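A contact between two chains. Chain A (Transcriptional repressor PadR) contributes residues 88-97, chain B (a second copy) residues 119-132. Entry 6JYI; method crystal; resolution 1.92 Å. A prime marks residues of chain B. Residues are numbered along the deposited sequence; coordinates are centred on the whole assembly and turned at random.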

# COMPACT_ATOMS: atom_id res chain seq x y z
N TYR A 88 -1.28 -20.85 -1.53
CA TYR A 88 -1.12 -19.41 -1.69
C TYR A 88 0.25 -19.13 -2.29
O TYR A 88 0.36 -18.38 -3.28
CB TYR A 88 -1.35 -18.70 -0.31
CG TYR A 88 -0.55 -17.44 -0.15
CD1 TYR A 88 -0.86 -16.31 -0.90
CD2 TYR A 88 0.55 -17.40 0.69
CE1 TYR A 88 -0.08 -15.12 -0.78
CE2 TYR A 88 1.32 -16.23 0.85
CZ TYR A 88 0.98 -15.10 0.09
OH TYR A 88 1.75 -13.98 0.17
N MSE A 89 1.29 -19.74 -1.72
CA MSE A 89 2.65 -19.49 -2.15
C MSE A 89 2.93 -19.83 -3.60
O MSE A 89 3.90 -19.30 -4.16
CB MSE A 89 3.67 -20.19 -1.24
CG MSE A 89 3.73 -19.62 0.13
SE MSE A 89 4.52 -17.82 0.25
CE MSE A 89 6.38 -18.31 0.07
N GLN A 90 2.13 -20.72 -4.19
CA GLN A 90 2.27 -21.10 -5.62
C GLN A 90 1.44 -20.19 -6.51
O GLN A 90 1.50 -20.32 -7.71
CB GLN A 90 1.78 -22.53 -5.85
CG GLN A 90 2.55 -23.60 -5.09
N THR A 91 0.64 -19.27 -5.96
CA THR A 91 -0.19 -18.41 -6.84
C THR A 91 0.63 -17.29 -7.48
O THR A 91 1.72 -16.96 -6.98
CB THR A 91 -1.36 -17.74 -6.08
OG1 THR A 91 -0.87 -16.94 -5.00
CG2 THR A 91 -2.35 -18.79 -5.56
N PRO A 92 0.11 -16.67 -8.58
CA PRO A 92 0.82 -15.53 -9.13
C PRO A 92 0.96 -14.38 -8.11
O PRO A 92 0.07 -14.16 -7.29
CB PRO A 92 -0.07 -15.08 -10.29
CG PRO A 92 -0.90 -16.30 -10.64
CD PRO A 92 -1.09 -17.03 -9.37
N VAL A 93 2.07 -13.65 -8.17
CA VAL A 93 2.30 -12.53 -7.26
C VAL A 93 1.46 -11.34 -7.73
O VAL A 93 1.66 -10.79 -8.81
CB VAL A 93 3.79 -12.15 -7.20
CG1 VAL A 93 3.99 -10.84 -6.39
CG2 VAL A 93 4.62 -13.33 -6.61
N GLU A 94 0.55 -10.91 -6.87
CA GLU A 94 -0.29 -9.73 -7.12
C GLU A 94 0.48 -8.42 -7.05
O GLU A 94 1.35 -8.23 -6.18
CB GLU A 94 -1.39 -9.69 -6.07
CG GLU A 94 -2.47 -8.72 -6.32
CD GLU A 94 -3.60 -8.81 -5.27
OE1 GLU A 94 -3.58 -9.76 -4.44
OE2 GLU A 94 -4.46 -7.90 -5.28
N LYS A 95 0.13 -7.51 -7.94
CA LYS A 95 0.67 -6.14 -7.91
C LYS A 95 0.42 -5.43 -6.59
O LYS A 95 -0.54 -5.75 -5.86
CB LYS A 95 0.09 -5.31 -9.09
CG LYS A 95 -1.38 -4.84 -8.88
CD LYS A 95 -1.91 -3.87 -9.92
CE LYS A 95 -1.91 -2.36 -9.46
NZ LYS A 95 -2.55 -2.01 -8.09
N ASP A 96 1.32 -4.51 -6.23
CA ASP A 96 1.17 -3.70 -5.04
C ASP A 96 -0.13 -2.92 -5.14
O ASP A 96 -0.52 -2.48 -6.22
CB ASP A 96 2.29 -2.67 -4.92
CG ASP A 96 3.64 -3.29 -4.54
OD1 ASP A 96 3.70 -4.51 -4.25
OD2 ASP A 96 4.63 -2.54 -4.51
N VAL A 97 -0.80 -2.74 -4.00
CA VAL A 97 -1.95 -1.85 -3.92
C VAL A 97 -1.65 -0.84 -2.82
O VAL A 97 -1.52 -1.22 -1.65
CB VAL A 97 -3.22 -2.64 -3.59
CG1 VAL A 97 -4.46 -1.71 -3.37
CG2 VAL A 97 -3.51 -3.74 -4.64
N LYS B 119 13.15 -16.13 -9.38
CA LYS B 119 12.18 -15.69 -10.37
C LYS B 119 11.27 -14.57 -9.85
O LYS B 119 10.96 -13.63 -10.58
CB LYS B 119 11.33 -16.86 -10.86
CG LYS B 119 10.25 -16.42 -11.89
CD LYS B 119 9.26 -17.51 -12.25
CE LYS B 119 8.10 -16.94 -13.13
NZ LYS B 119 8.65 -16.38 -14.40
N TRP B 120 10.78 -14.70 -8.63
CA TRP B 120 10.01 -13.61 -8.00
C TRP B 120 10.79 -12.28 -7.98
O TRP B 120 10.23 -11.24 -8.27
CB TRP B 120 9.56 -13.97 -6.58
CG TRP B 120 8.44 -14.94 -6.50
CD1 TRP B 120 7.50 -15.21 -7.46
CD2 TRP B 120 8.08 -15.73 -5.37
NE1 TRP B 120 6.61 -16.14 -6.99
CE2 TRP B 120 6.92 -16.43 -5.69
CE3 TRP B 120 8.64 -15.89 -4.10
CZ2 TRP B 120 6.32 -17.35 -4.82
CZ3 TRP B 120 8.04 -16.77 -3.22
CH2 TRP B 120 6.89 -17.49 -3.59
N ILE B 121 12.08 -12.32 -7.69
CA ILE B 121 12.86 -11.10 -7.62
C ILE B 121 13.04 -10.54 -9.03
O ILE B 121 12.85 -9.34 -9.23
CB ILE B 121 14.20 -11.31 -6.90
CG1 ILE B 121 14.00 -11.72 -5.45
CG2 ILE B 121 15.09 -10.02 -6.98
CD1 ILE B 121 15.26 -12.31 -4.82
N LYS B 122 13.40 -11.37 -10.00
CA LYS B 122 13.54 -10.86 -11.40
C LYS B 122 12.21 -10.31 -11.91
O LYS B 122 12.18 -9.25 -12.50
CB LYS B 122 14.03 -11.95 -12.37
CG LYS B 122 15.40 -12.52 -12.06
CD LYS B 122 15.68 -13.74 -12.99
CE LYS B 122 17.15 -14.16 -13.02
NZ LYS B 122 17.34 -15.50 -12.37
N ASP B 123 11.11 -11.00 -11.64
CA ASP B 123 9.79 -10.50 -12.04
C ASP B 123 9.48 -9.14 -11.43
O ASP B 123 8.91 -8.25 -12.09
CB ASP B 123 8.68 -11.46 -11.61
CG ASP B 123 8.59 -12.71 -12.46
OD1 ASP B 123 9.30 -12.85 -13.47
OD2 ASP B 123 7.77 -13.58 -12.10
N GLU B 124 9.77 -8.99 -10.13
CA GLU B 124 9.54 -7.72 -9.43
C GLU B 124 10.45 -6.59 -9.94
O GLU B 124 9.98 -5.45 -10.15
CB GLU B 124 9.69 -7.90 -7.91
CG GLU B 124 9.47 -6.64 -7.07
CD GLU B 124 7.99 -6.28 -6.92
OE1 GLU B 124 7.14 -6.84 -7.64
OE2 GLU B 124 7.68 -5.41 -6.10
N ILE B 125 11.71 -6.89 -10.20
CA ILE B 125 12.60 -5.91 -10.82
C ILE B 125 12.01 -5.42 -12.18
O ILE B 125 11.95 -4.23 -12.46
CB ILE B 125 14.04 -6.51 -11.04
CG1 ILE B 125 14.77 -6.68 -9.72
CG2 ILE B 125 14.86 -5.61 -12.02
CD1 ILE B 125 16.06 -7.46 -9.85
N GLU B 126 11.55 -6.35 -13.01
CA GLU B 126 11.00 -6.01 -14.33
C GLU B 126 9.74 -5.18 -14.22
O GLU B 126 9.58 -4.17 -14.89
CB GLU B 126 10.71 -7.26 -15.13
CG GLU B 126 11.98 -8.04 -15.39
CD GLU B 126 11.84 -9.07 -16.48
OE1 GLU B 126 10.73 -9.20 -17.09
OE2 GLU B 126 12.87 -9.75 -16.73
N ARG B 127 8.86 -5.60 -13.32
CA ARG B 127 7.63 -4.89 -13.02
C ARG B 127 7.88 -3.46 -12.58
O ARG B 127 7.27 -2.53 -13.09
CB ARG B 127 6.93 -5.69 -11.90
CG ARG B 127 5.58 -5.28 -11.52
CD ARG B 127 4.96 -6.35 -10.57
NE ARG B 127 4.92 -7.72 -11.14
CZ ARG B 127 5.46 -8.83 -10.59
NH1 ARG B 127 6.13 -8.81 -9.41
NH2 ARG B 127 5.29 -10.00 -11.22
N LYS B 128 8.78 -3.26 -11.62
CA LYS B 128 9.03 -1.94 -11.09
C LYS B 128 9.80 -1.06 -12.09
O LYS B 128 9.53 0.12 -12.18
CB LYS B 128 9.73 -2.03 -9.71
CG LYS B 128 8.70 -2.59 -8.63
CD LYS B 128 7.74 -1.51 -8.20
CE LYS B 128 6.50 -1.99 -7.45
NZ LYS B 128 6.74 -2.72 -6.24
N GLU B 129 10.71 -1.66 -12.87
CA GLU B 129 11.34 -0.92 -13.97
C GLU B 129 10.28 -0.45 -14.98
O GLU B 129 10.34 0.68 -15.47
CB GLU B 129 12.40 -1.79 -14.65
CG GLU B 129 13.68 -2.00 -13.81
CD GLU B 129 14.67 -2.93 -14.50
OE1 GLU B 129 14.24 -3.80 -15.30
OE2 GLU B 129 15.89 -2.78 -14.27
N ALA B 130 9.32 -1.30 -15.30
CA ALA B 130 8.20 -0.93 -16.18
C ALA B 130 7.38 0.24 -15.61
O ALA B 130 7.03 1.15 -16.34
CB ALA B 130 7.28 -2.15 -16.49
N TYR B 131 7.09 0.22 -14.31
CA TYR B 131 6.39 1.35 -13.68
C TYR B 131 7.19 2.64 -13.82
O TYR B 131 6.63 3.68 -14.13
CB TYR B 131 6.16 1.14 -12.18
CG TYR B 131 5.24 0.01 -11.77
CD1 TYR B 131 4.63 -0.84 -12.69
CD2 TYR B 131 5.03 -0.25 -10.41
CE1 TYR B 131 3.83 -1.91 -12.28
CE2 TYR B 131 4.21 -1.30 -9.98
CZ TYR B 131 3.62 -2.14 -10.90
OH TYR B 131 2.83 -3.19 -10.47
N ILE B 132 8.49 2.57 -13.60
CA ILE B 132 9.33 3.77 -13.68
C ILE B 132 9.35 4.28 -15.14
O ILE B 132 9.17 5.50 -15.39
CB ILE B 132 10.75 3.49 -13.23
CG1 ILE B 132 10.79 3.19 -11.72
CG2 ILE B 132 11.67 4.68 -13.56
CD1 ILE B 132 12.07 2.53 -11.32
O HOH W 1 4.05 -17.33 -8.13
O HOH W 2 3.63 -4.10 -7.87

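The one direct hydrogen bond between the two stretches is also a salt bridge: Lys128′ NZ donates to Asp96 OD2 at 2.7 Å. Its ammonium is shared, because the same Lys128′ NZ donates to Glu124′ OE2 at 2.9 Å within the helix, and it has a further partner elsewhere in the structure. This sharing explains how two acids can sit near each other, with Asp96 OD1 4.5 Å from Glu124′ OE2: the lysine nitrogen lies within hydrogen-bonding distance of both carboxylates. Asp96 OD1 is satisfied elsewhere in the structure. The other oxygen of the helical acid, Glu124′ OE1, accepts from Arg127′ NH1 at 2.8 Å, with an N-H...acceptor angle of 152°, so each carboxylate oxygen of Glu124′ has its own cationic donor.

Arg127′ itself makes no hydrogen bond to chain A. Val93 O lies over one face of its guanidinium, away from the in-plane direction of the N-H bonds, and Val93 CG1 stands 4.2 Å from Arg127′ NH1.

Two waters complete the polar links. Water 1 accepts from Trp120′ NE1 at 3.0 Å and donates to Thr91 O at 2.6 Å, satisfying the indole N-H although Val93 CG2 is only 3.5 Å from Trp120′ NE1. Water 2 accepts from Asp96 N at 2.9 Å and lies 2.9 Å from Tyr131′ OH, joining backbone to phenol.

The indole also anchors the apolar part of the contact. Val93 CG2 sits 3.7 Å from the centroid of the Trp120′ five-membered ring, 26° off the normal, a CH-pi arrangement over the face. Met89, a selenomethionine, approaches differently: its O lies at the ring edge, 3.2 Å from Trp120′ CZ2, while Met89 CE packs 3.8 Å from Trp120′ CH2.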